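Local coordinates for protein uroporphyrin-III C-methyltransferase (Pseudomonas denitrificans, PDB 1S4D) that catalyses the two successive S-adenosyl-L-methionine-dependent methylations, at C-2 and C-7, that turn uroporphyrinogen III into precorrin-2 on the way to cobalamin and siroheme, at residues A7-L12 and A34-R39; E111-L116 and V121-V126; I141-R146 and H150-L155. All coordinates share one frame; numbering follows the deposited sequence.

Contact 1 of 3, residues A7-L12 and A34-R39; sequences AGLPAL and AANALR
Asn-36 is the first residue of the helical segment 34-39 to meet the N-terminal arm, and it covers more of the interface than any other. With CG anti to the backbone N (chi1 -160°), its amide reaches out from the helix to the arm, where ND2 lies 3.5 Å from Leu-9 CB and also 3.5 Å from Pro-10 O. The arm is extended here, its backbone passing the helix 7.7 Å away as measured from Leu-9 CA to Asn-36 CA. Beyond the amide, Leu-9 and Pro-10 both lean on His-33, one turn back on the same helix, while Phe-6 packs against Asn-36 itself.

One residue on, Ala-37 takes the other end of the arm, where the two segments draw closer: Leu-12 CA is 6.1 Å from Ala-37 CA. Leu-12 sends its CD2 methyl to the helix backbone, 4.0 Å from Ala-37 O, and the same methyl is 4.4 Å from Ala-37 CB. Both residues also rest on Trp-18 of strand 16-21, and Leu-12 O accepts a hydrogen bond from Arg-94.

This is plain packing that lays the arm leading into strand 16-21, the first in the chain, along helix 32-40. Its chemistry is mixed: at one end the buried amide of Asn-36 faces Leu-9 and the Pro-10 carbonyl, and at the other the side chains meet purely as leucine on alanine.

Contact 2 of 3, residues E111-L116 and V121-V126; sequences EEALTL and VPFRIV
Ala-113 lays its methyl over one face of the Phe-123 ring, a CH-pi contact with CB 4.1 Å from the ring centroid and 23° off the normal. The methyl is shifted toward the rim, so its nearest ring atom is CE1, 3.8 Å from Ala-113 CB. With CG of Phe-123 between the backbone N and the carbonyl carbon (chi1 65°), the ring is directed at the helix.

A turn along the helix, Leu-116 packs at the base of the same side chain. Its CD2 lies 4.3 Å from Phe-123 CB, and its CG is likewise 4.3 Å from Val-121 CG1, so one leucine bridges the start of the strand and the turn before it. Outside this apolar patch the backbone closes the turn: Val-121 N donates to Leu-116 O at 3.0 Å, nearly straight at 170°, though the donor stands well out of the carbonyl plane.

Helix 109-118 and strand 123-126 are the second half of a beta-alpha-beta crossover that starts at strand 94-99 and passes over strand 16-21, with which 123-126 pairs in parallel. The residue before Ala-113, Glu-112, is buried and salt-bridged to Arg-97 and Lys-99 of strand 94-99. Leu-116 touches Leu-19 of strand 16-21 and Val-86 of helix 78-90, while Leu-255 of the second subunit packs on Ala-113.

Contact 3 of 3, residues I141-R146 and H150-L155; sequences IPVTHR and HAVTFL
Val-143 and Val-152 bury the most surface here, about half of the contact between them. The loop after helix 131-137 folds back antiparallel over strand 151-156, the outermost strand within this chain of the mixed sheet in this tetrapyrrole methylase. The end-to-end directions of the two runs are 169° apart, but the backbones do not pair as a ladder: Thr-144 CA and Val-152 CA are 6.9 Å apart, and side chains fill the gap.

Val-152 points its two methyls at the loop, CG1 and CG2 each lying 3.5 Å from Val-143 O. Its CG2 also meets the hydroxyl of Thr-144, 3.6 Å from OG1. Val-143 answers with CG2, which is 4.2 Å from Val-152 CG1 and reaches across to the Phe-154 ring, while Val-181 on the neighbouring strand 179-183 touches Val-143. Strand 151-156 continues the sheet antiparallel into the second subunit, where Phe-154 meets its own counterpart edge-to-face; the side chain of Phe-154 comes within about 4 Å of that of Thr-130, a residue that binds S-adenosyl-L-homocysteine.

At the outer end the CB of His-150 points off the loop, yet with CG anti to the carbonyl carbon (chi1 -84°) the imidazole comes back, leaving CE1 3.4 Å from Arg-146 O.

How the contacts relate
From the N terminus the three contacts follow one another in series, none enclosing or crossing another. Contact 1 closes a loop of 21 residues that holds strand 16-21, tying the N-terminal arm to helix 32-40. Contact 2 closes a much tighter turn, between helix 109-118 and strand 123-126, one of the two outermost strands of the parallel sheet within the chain. These two touch: Pro-10 packs on Arg-124 and Ala-34 on Val-126, so the arm and first helix lie against strand 123-126. Contact 3 stands apart, about 29 Å from contact 2 between centres, and closes a short reversal on the mixed sheet. Contacts 2 and 3 both reach the second subunit.

Contact 1 of 3, residues A7-L12 and A34-R39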
loop_
_atom_site.group_PDB
_atom_site.type_symbol
_atom_site.label_atom_id
_atom_site.label_comp_id
_atom_site.label_asym_id
_atom_site.label_seq_id
_atom_site.Cartn_x
_atom_site.Cartn_y
_atom_site.Cartn_z
ATOM N N ALA B 7 -18.212 3.838 -15.653
ATOM C CA ALA B 7 -18.074 4.328 -17.018
ATOM C C ALA B 7 -17.871 5.828 -17.145
ATOM O O ALA B 7 -17.896 6.360 -18.251
ATOM C CB ALA B 7 -19.266 3.857 -17.865
ATOM N N GLY B 8 -17.676 6.501 -16.012
ATOM C CA GLY B 8 -17.114 7.845 -15.987
ATOM C C GLY B 8 -15.629 7.784 -15.650
ATOM O O GLY B 8 -15.005 8.794 -15.313
ATOM N N LEU B 9 -15.064 6.580 -15.729
ATOM C CA LEU B 9 -13.638 6.378 -15.520
ATOM C C LEU B 9 -12.869 6.832 -16.748
ATOM O O LEU B 9 -13.404 6.781 -17.854
ATOM C CB LEU B 9 -13.353 4.918 -15.215
ATOM C CG LEU B 9 -13.893 4.536 -13.837
ATOM C CD1 LEU B 9 -13.473 3.134 -13.451
ATOM C CD2 LEU B 9 -13.491 5.554 -12.771
ATOM N N PRO B 10 -11.630 7.289 -16.560
ATOM C CA PRO B 10 -10.833 7.818 -17.673
ATOM C C PRO B 10 -10.493 6.709 -18.644
ATOM O O PRO B 10 -10.192 5.598 -18.237
ATOM C CB PRO B 10 -9.558 8.316 -16.997
ATOM C CG PRO B 10 -9.844 8.330 -15.552
ATOM C CD PRO B 10 -10.888 7.319 -15.285
ATOM N N ALA B 11 -10.576 7.009 -19.928
ATOM C CA ALA B 11 -10.139 6.090 -20.970
ATOM C C ALA B 11 -8.628 5.923 -20.919
ATOM O O ALA B 11 -7.926 6.866 -20.604
ATOM C CB ALA B 11 -10.532 6.637 -22.317
ATOM N N LEU B 12 -8.128 4.730 -21.225
ATOM C CA LEU B 12 -6.713 4.586 -21.551
ATOM C C LEU B 12 -6.505 4.973 -23.023
ATOM O O LEU B 12 -6.831 4.232 -23.937
ATOM C CB LEU B 12 -6.194 3.193 -21.197
ATOM C CG LEU B 12 -4.914 2.627 -21.813
ATOM C CD1 LEU B 12 -3.665 3.526 -21.633
ATOM C CD2 LEU B 12 -4.703 1.200 -21.279
ATOM N N ALA B 34 -7.678 -0.302 -12.632
ATOM C CA ALA B 34 -6.843 -1.342 -13.212
ATOM C C ALA B 34 -7.673 -2.244 -14.124
ATOM O O ALA B 34 -7.293 -2.475 -15.281
ATOM C CB ALA B 34 -6.151 -2.147 -12.120
ATOM N N ALA B 35 -8.807 -2.734 -13.607
ATOM C CA ALA B 35 -9.745 -3.565 -14.384
ATOM C C ALA B 35 -10.228 -2.819 -15.635
ATOM O O ALA B 35 -10.288 -3.369 -16.732
ATOM C CB ALA B 35 -10.923 -3.970 -13.522
ATOM N N ASN B 36 -10.549 -1.542 -15.462
ATOM C CA ASN B 36 -10.833 -0.692 -16.605
ATOM C C ASN B 36 -9.664 -0.584 -17.609
ATOM O O ASN B 36 -9.883 -0.743 -18.804
ATOM C CB ASN B 36 -11.357 0.679 -16.168
ATOM C CG ASN B 36 -12.104 1.377 -17.275
ATOM O OD1 ASN B 36 -12.871 0.753 -18.016
ATOM N ND2 ASN B 36 -11.862 2.668 -17.425
ATOM N N ALA B 37 -8.438 -0.350 -17.143
ATOM C CA ALA B 37 -7.268 -0.368 -18.047
ATOM C C ALA B 37 -7.170 -1.679 -18.833
ATOM O O ALA B 37 -7.158 -1.677 -20.065
ATOM C CB ALA B 37 -5.980 -0.121 -17.291
ATOM N N LEU B 38 -7.127 -2.794 -18.107
ATOM C CA LEU B 38 -7.044 -4.125 -18.700
ATOM C C LEU B 38 -8.006 -4.323 -19.873
ATOM O O LEU B 38 -7.628 -4.894 -20.895
ATOM C CB LEU B 38 -7.313 -5.170 -17.629
ATOM C CG LEU B 38 -6.157 -5.987 -17.047
ATOM C CD1 LEU B 38 -4.819 -5.586 -17.622
ATOM C CD2 LEU B 38 -6.150 -5.940 -15.504
ATOM N N ARG B 39 -9.238 -3.830 -19.723
ATOM C CA ARG B 39 -10.295 -4.065 -20.703
ATOM C C ARG B 39 -10.106 -3.202 -21.942
ATOM O O ARG B 39 -10.650 -3.502 -22.991
ATOM C CB ARG B 39 -11.703 -3.942 -20.055
ATOM C CG ARG B 39 -12.636 -2.829 -20.568
ATOM C CD ARG B 39 -13.776 -2.428 -19.608
ATOM N NE ARG B 39 -14.519 -3.588 -19.089
ATOM C CZ ARG B 39 -15.645 -4.098 -19.623
ATOM N NH1 ARG B 39 -16.203 -3.570 -20.718
ATOM N NH2 ARG B 39 -16.217 -5.155 -19.056
#

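Contact 2 of 3, residues E111-L116 and V121-V126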
loop_
_atom_site.group_PDB
_atom_site.type_symbol
_atom_site.label_atom_id
_atom_site.label_comp_id
_atom_site.label_asym_id
_atom_site.label_seq_id
_atom_site.Cartn_x
_atom_site.Cartn_y
_atom_site.Cartn_z
ATOM N N GLU B 111 11.266 5.139 -12.284
ATOM C CA GLU B 111 12.181 5.079 -13.424
ATOM C C GLU B 111 11.406 5.033 -14.733
ATOM O O GLU B 111 11.695 5.807 -15.657
ATOM C CB GLU B 111 13.105 3.866 -13.351
ATOM C CG GLU B 111 14.137 3.979 -12.256
ATOM C CD GLU B 111 14.995 2.734 -12.116
ATOM O OE1 GLU B 111 14.774 1.958 -11.151
ATOM O OE2 GLU B 111 15.898 2.544 -12.979
ATOM N N GLU B 112 10.423 4.127 -14.808
ATOM C CA GLU B 112 9.636 3.987 -16.027
ATOM C C GLU B 112 8.985 5.323 -16.395
ATOM O O GLU B 112 9.206 5.814 -17.510
ATOM C CB GLU B 112 8.611 2.874 -15.898
ATOM C CG GLU B 112 9.277 1.524 -15.788
ATOM C CD GLU B 112 8.329 0.349 -15.705
ATOM O OE1 GLU B 112 7.322 0.393 -14.948
ATOM O OE2 GLU B 112 8.641 -0.638 -16.385
ATOM N N ALA B 113 8.238 5.921 -15.459
ATOM C CA ALA B 113 7.566 7.187 -15.695
ATOM C C ALA B 113 8.573 8.239 -16.149
ATOM O O ALA B 113 8.316 9.001 -17.077
ATOM C CB ALA B 113 6.822 7.651 -14.428
ATOM N N LEU B 114 9.734 8.252 -15.501
ATOM C CA LEU B 114 10.782 9.215 -15.831
ATOM C C LEU B 114 11.215 9.047 -17.278
ATOM O O LEU B 114 11.380 10.031 -18.002
ATOM C CB LEU B 114 11.968 9.032 -14.904
ATOM C CG LEU B 114 12.510 10.165 -14.033
ATOM C CD1 LEU B 114 11.462 11.177 -13.554
ATOM C CD2 LEU B 114 13.288 9.541 -12.850
ATOM N N THR B 115 11.368 7.800 -17.708
ATOM C CA THR B 115 11.675 7.513 -19.095
ATOM C C THR B 115 10.536 7.980 -19.995
ATOM O O THR B 115 10.780 8.629 -21.018
ATOM C CB THR B 115 11.960 6.014 -19.286
ATOM O OG1 THR B 115 13.070 5.637 -18.462
ATOM C CG2 THR B 115 12.460 5.734 -20.690
ATOM N N LEU B 116 9.296 7.670 -19.610
ATOM C CA LEU B 116 8.130 8.166 -20.349
ATOM C C LEU B 116 8.191 9.712 -20.553
ATOM O O LEU B 116 8.088 10.201 -21.680
ATOM C CB LEU B 116 6.830 7.709 -19.683
ATOM C CG LEU B 116 6.144 6.377 -20.078
ATOM C CD1 LEU B 116 6.860 5.541 -21.137
ATOM C CD2 LEU B 116 5.824 5.508 -18.875
ATOM N N VAL B 121 5.983 11.069 -23.589
ATOM C CA VAL B 121 4.823 10.182 -23.601
ATOM C C VAL B 121 3.977 10.433 -22.349
ATOM O O VAL B 121 4.491 10.331 -21.240
ATOM C CB VAL B 121 5.268 8.707 -23.692
ATOM C CG1 VAL B 121 4.096 7.763 -23.557
ATOM C CG2 VAL B 121 5.995 8.455 -24.993
ATOM N N PRO B 122 2.693 10.772 -22.491
ATOM C CA PRO B 122 1.848 10.978 -21.301
ATOM C C PRO B 122 1.585 9.656 -20.604
ATOM O O PRO B 122 1.612 8.594 -21.255
ATOM C CB PRO B 122 0.550 11.564 -21.864
ATOM C CG PRO B 122 0.506 11.129 -23.283
ATOM C CD PRO B 122 1.941 10.957 -23.746
ATOM N N PHE B 123 1.351 9.718 -19.292
ATOM C CA PHE B 123 1.115 8.522 -18.488
ATOM C C PHE B 123 0.204 8.849 -17.346
ATOM O O PHE B 123 0.059 10.008 -16.968
ATOM C CB PHE B 123 2.424 7.957 -17.927
ATOM C CG PHE B 123 3.097 8.866 -16.951
ATOM C CD1 PHE B 123 2.945 8.682 -15.596
ATOM C CD2 PHE B 123 3.888 9.915 -17.400
ATOM C CE1 PHE B 123 3.555 9.533 -14.696
ATOM C CE2 PHE B 123 4.506 10.777 -16.507
ATOM C CZ PHE B 123 4.332 10.593 -15.151
ATOM N N ARG B 124 -0.398 7.802 -16.792
ATOM C CA ARG B 124 -1.147 7.872 -15.551
ATOM C C ARG B 124 -0.517 6.831 -14.612
ATOM O O ARG B 124 0.033 5.835 -15.101
ATOM C CB ARG B 124 -2.614 7.512 -15.820
ATOM C CG ARG B 124 -3.391 7.104 -14.564
ATOM C CD ARG B 124 -4.870 6.890 -14.774
ATOM N NE ARG B 124 -5.560 8.124 -15.151
ATOM C CZ ARG B 124 -6.457 8.760 -14.415
ATOM N NH1 ARG B 124 -6.798 8.306 -13.212
ATOM N NH2 ARG B 124 -7.015 9.867 -14.892
ATOM N N ILE B 125 -0.597 7.055 -13.294
ATOM C CA ILE B 125 -0.291 6.007 -12.310
ATOM C C ILE B 125 -1.566 5.477 -11.666
ATOM O O ILE B 125 -2.427 6.238 -11.231
ATOM C CB ILE B 125 0.666 6.522 -11.207
ATOM C CG1 ILE B 125 1.958 7.093 -11.813
ATOM C CG2 ILE B 125 0.969 5.417 -10.166
ATOM C CD1 ILE B 125 2.873 6.055 -12.466
ATOM N N VAL B 126 -1.675 4.164 -11.603
ATOM C CA VAL B 126 -2.777 3.529 -10.951
ATOM C C VAL B 126 -2.218 2.690 -9.828
ATOM O O VAL B 126 -1.654 1.617 -10.048
ATOM C CB VAL B 126 -3.546 2.636 -11.923
ATOM C CG1 VAL B 126 -4.671 1.858 -11.182
ATOM C CG2 VAL B 126 -4.094 3.463 -13.056
#

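Contact 3 of 3, residues I141-R146 and H150-L155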
loop_
_atom_site.group_PDB
_atom_site.type_symbol
_atom_site.label_atom_id
_atom_site.label_comp_id
_atom_site.label_asym_id
_atom_site.label_seq_id
_atom_site.Cartn_x
_atom_site.Cartn_y
_atom_site.Cartn_z
ATOM N N ILE B 141 -1.767 -10.781 9.448
ATOM C CA ILE B 141 -0.839 -9.864 10.107
ATOM C C ILE B 141 -1.083 -8.405 9.717
ATOM O O ILE B 141 -0.725 -7.996 8.618
ATOM C CB ILE B 141 0.628 -10.244 9.792
ATOM C CG1 ILE B 141 0.934 -11.664 10.291
ATOM C CG2 ILE B 141 1.598 -9.194 10.365
ATOM C CD1 ILE B 141 2.179 -12.261 9.698
ATOM N N PRO B 142 -1.655 -7.606 10.612
ATOM C CA PRO B 142 -1.772 -6.174 10.333
ATOM C C PRO B 142 -0.408 -5.529 10.510
ATOM O O PRO B 142 0.355 -5.866 11.402
ATOM C CB PRO B 142 -2.763 -5.665 11.389
ATOM C CG PRO B 142 -3.172 -6.854 12.183
ATOM C CD PRO B 142 -2.188 -7.959 11.938
ATOM N N VAL B 143 -0.122 -4.598 9.635
ATOM C CA VAL B 143 1.150 -3.930 9.554
ATOM C C VAL B 143 1.267 -2.832 10.652
ATOM O O VAL B 143 2.339 -2.316 10.961
ATOM C CB VAL B 143 1.253 -3.441 8.085
ATOM C CG1 VAL B 143 0.948 -1.960 7.913
ATOM C CG2 VAL B 143 2.532 -3.899 7.449
ATOM N N THR B 144 0.137 -2.554 11.289
ATOM C CA THR B 144 -0.014 -1.482 12.255
ATOM C C THR B 144 -1.034 -1.950 13.286
ATOM O O THR B 144 -2.033 -2.590 12.935
ATOM C CB THR B 144 -0.515 -0.242 11.491
ATOM O OG1 THR B 144 0.551 0.710 11.360
ATOM C CG2 THR B 144 -1.597 0.500 12.237
ATOM N N HIS B 145 -0.796 -1.645 14.549
ATOM C CA HIS B 145 -1.736 -2.000 15.598
ATOM C C HIS B 145 -1.354 -1.228 16.872
ATOM O O HIS B 145 -0.258 -1.411 17.399
ATOM C CB HIS B 145 -1.717 -3.517 15.804
ATOM C CG HIS B 145 -2.832 -4.030 16.653
ATOM N ND1 HIS B 145 -2.653 -4.389 17.969
ATOM C CD2 HIS B 145 -4.140 -4.236 16.381
ATOM C CE1 HIS B 145 -3.803 -4.795 18.472
ATOM N NE2 HIS B 145 -4.723 -4.709 17.529
ATOM N N ARG B 146 -2.251 -0.370 17.359
ATOM C CA ARG B 146 -1.861 0.691 18.303
ATOM C C ARG B 146 -1.233 0.234 19.626
ATOM O O ARG B 146 -0.511 0.990 20.265
ATOM C CB ARG B 146 -2.995 1.708 18.510
ATOM C CG ARG B 146 -3.729 1.657 19.843
ATOM C CD ARG B 146 -5.251 1.672 19.691
ATOM N NE ARG B 146 -5.818 3.011 19.485
ATOM C CZ ARG B 146 -5.763 3.712 18.348
ATOM N NH1 ARG B 146 -6.322 4.912 18.284
ATOM N NH2 ARG B 146 -5.146 3.230 17.272
ATOM N N HIS B 150 3.571 2.556 16.401
ATOM C CA HIS B 150 3.027 3.800 15.902
ATOM C C HIS B 150 3.763 4.148 14.608
ATOM O O HIS B 150 3.488 5.165 13.964
ATOM C CB HIS B 150 3.155 4.883 16.974
ATOM C CG HIS B 150 2.039 4.867 17.977
ATOM N ND1 HIS B 150 1.895 3.869 18.918
ATOM C CD2 HIS B 150 1.003 5.721 18.174
ATOM C CE1 HIS B 150 0.819 4.105 19.649
ATOM N NE2 HIS B 150 0.261 5.222 19.218
ATOM N N ALA B 151 4.686 3.263 14.231
ATOM C CA ALA B 151 5.500 3.402 13.036
ATOM C C ALA B 151 5.756 2.026 12.380
ATOM O O ALA B 151 5.852 1.016 13.083
ATOM C CB ALA B 151 6.795 4.086 13.391
ATOM N N VAL B 152 5.806 1.985 11.044
ATOM C CA VAL B 152 6.244 0.805 10.295
ATOM C C VAL B 152 7.302 1.228 9.287
ATOM O O VAL B 152 7.128 2.241 8.594
ATOM C CB VAL B 152 5.161 0.200 9.392
ATOM C CG1 VAL B 152 5.265 -1.294 9.335
ATOM C CG2 VAL B 152 3.798 0.653 9.752
ATOM N N THR B 153 8.356 0.407 9.168
ATOM C CA THR B 153 9.383 0.564 8.138
ATOM C C THR B 153 9.320 -0.508 7.055
ATOM O O THR B 153 9.354 -1.699 7.363
ATOM C CB THR B 153 10.745 0.518 8.789
ATOM O OG1 THR B 153 10.908 1.675 9.605
ATOM C CG2 THR B 153 11.830 0.687 7.769
ATOM N N PHE B 154 9.273 -0.089 5.786
ATOM C CA PHE B 154 9.339 -1.035 4.672
ATOM C C PHE B 154 10.758 -0.981 4.124
ATOM O O PHE B 154 11.339 0.099 4.094
ATOM C CB PHE B 154 8.356 -0.630 3.584
ATOM C CG PHE B 154 6.920 -0.936 3.894
ATOM C CD1 PHE B 154 6.027 -1.164 2.877
ATOM C CD2 PHE B 154 6.444 -0.970 5.193
ATOM C CE1 PHE B 154 4.680 -1.430 3.174
ATOM C CE2 PHE B 154 5.107 -1.238 5.491
ATOM C CZ PHE B 154 4.240 -1.471 4.515
ATOM N N LEU B 155 11.341 -2.117 3.724
ATOM C CA LEU B 155 12.676 -2.071 3.088
ATOM C C LEU B 155 12.930 -3.087 1.955
ATOM O O LEU B 155 12.150 -4.024 1.798
ATOM C CB LEU B 155 13.822 -1.982 4.118
ATOM C CG LEU B 155 14.638 -3.081 4.842
ATOM C CD1 LEU B 155 14.340 -2.998 6.324
ATOM C CD2 LEU B 155 14.557 -4.541 4.339
#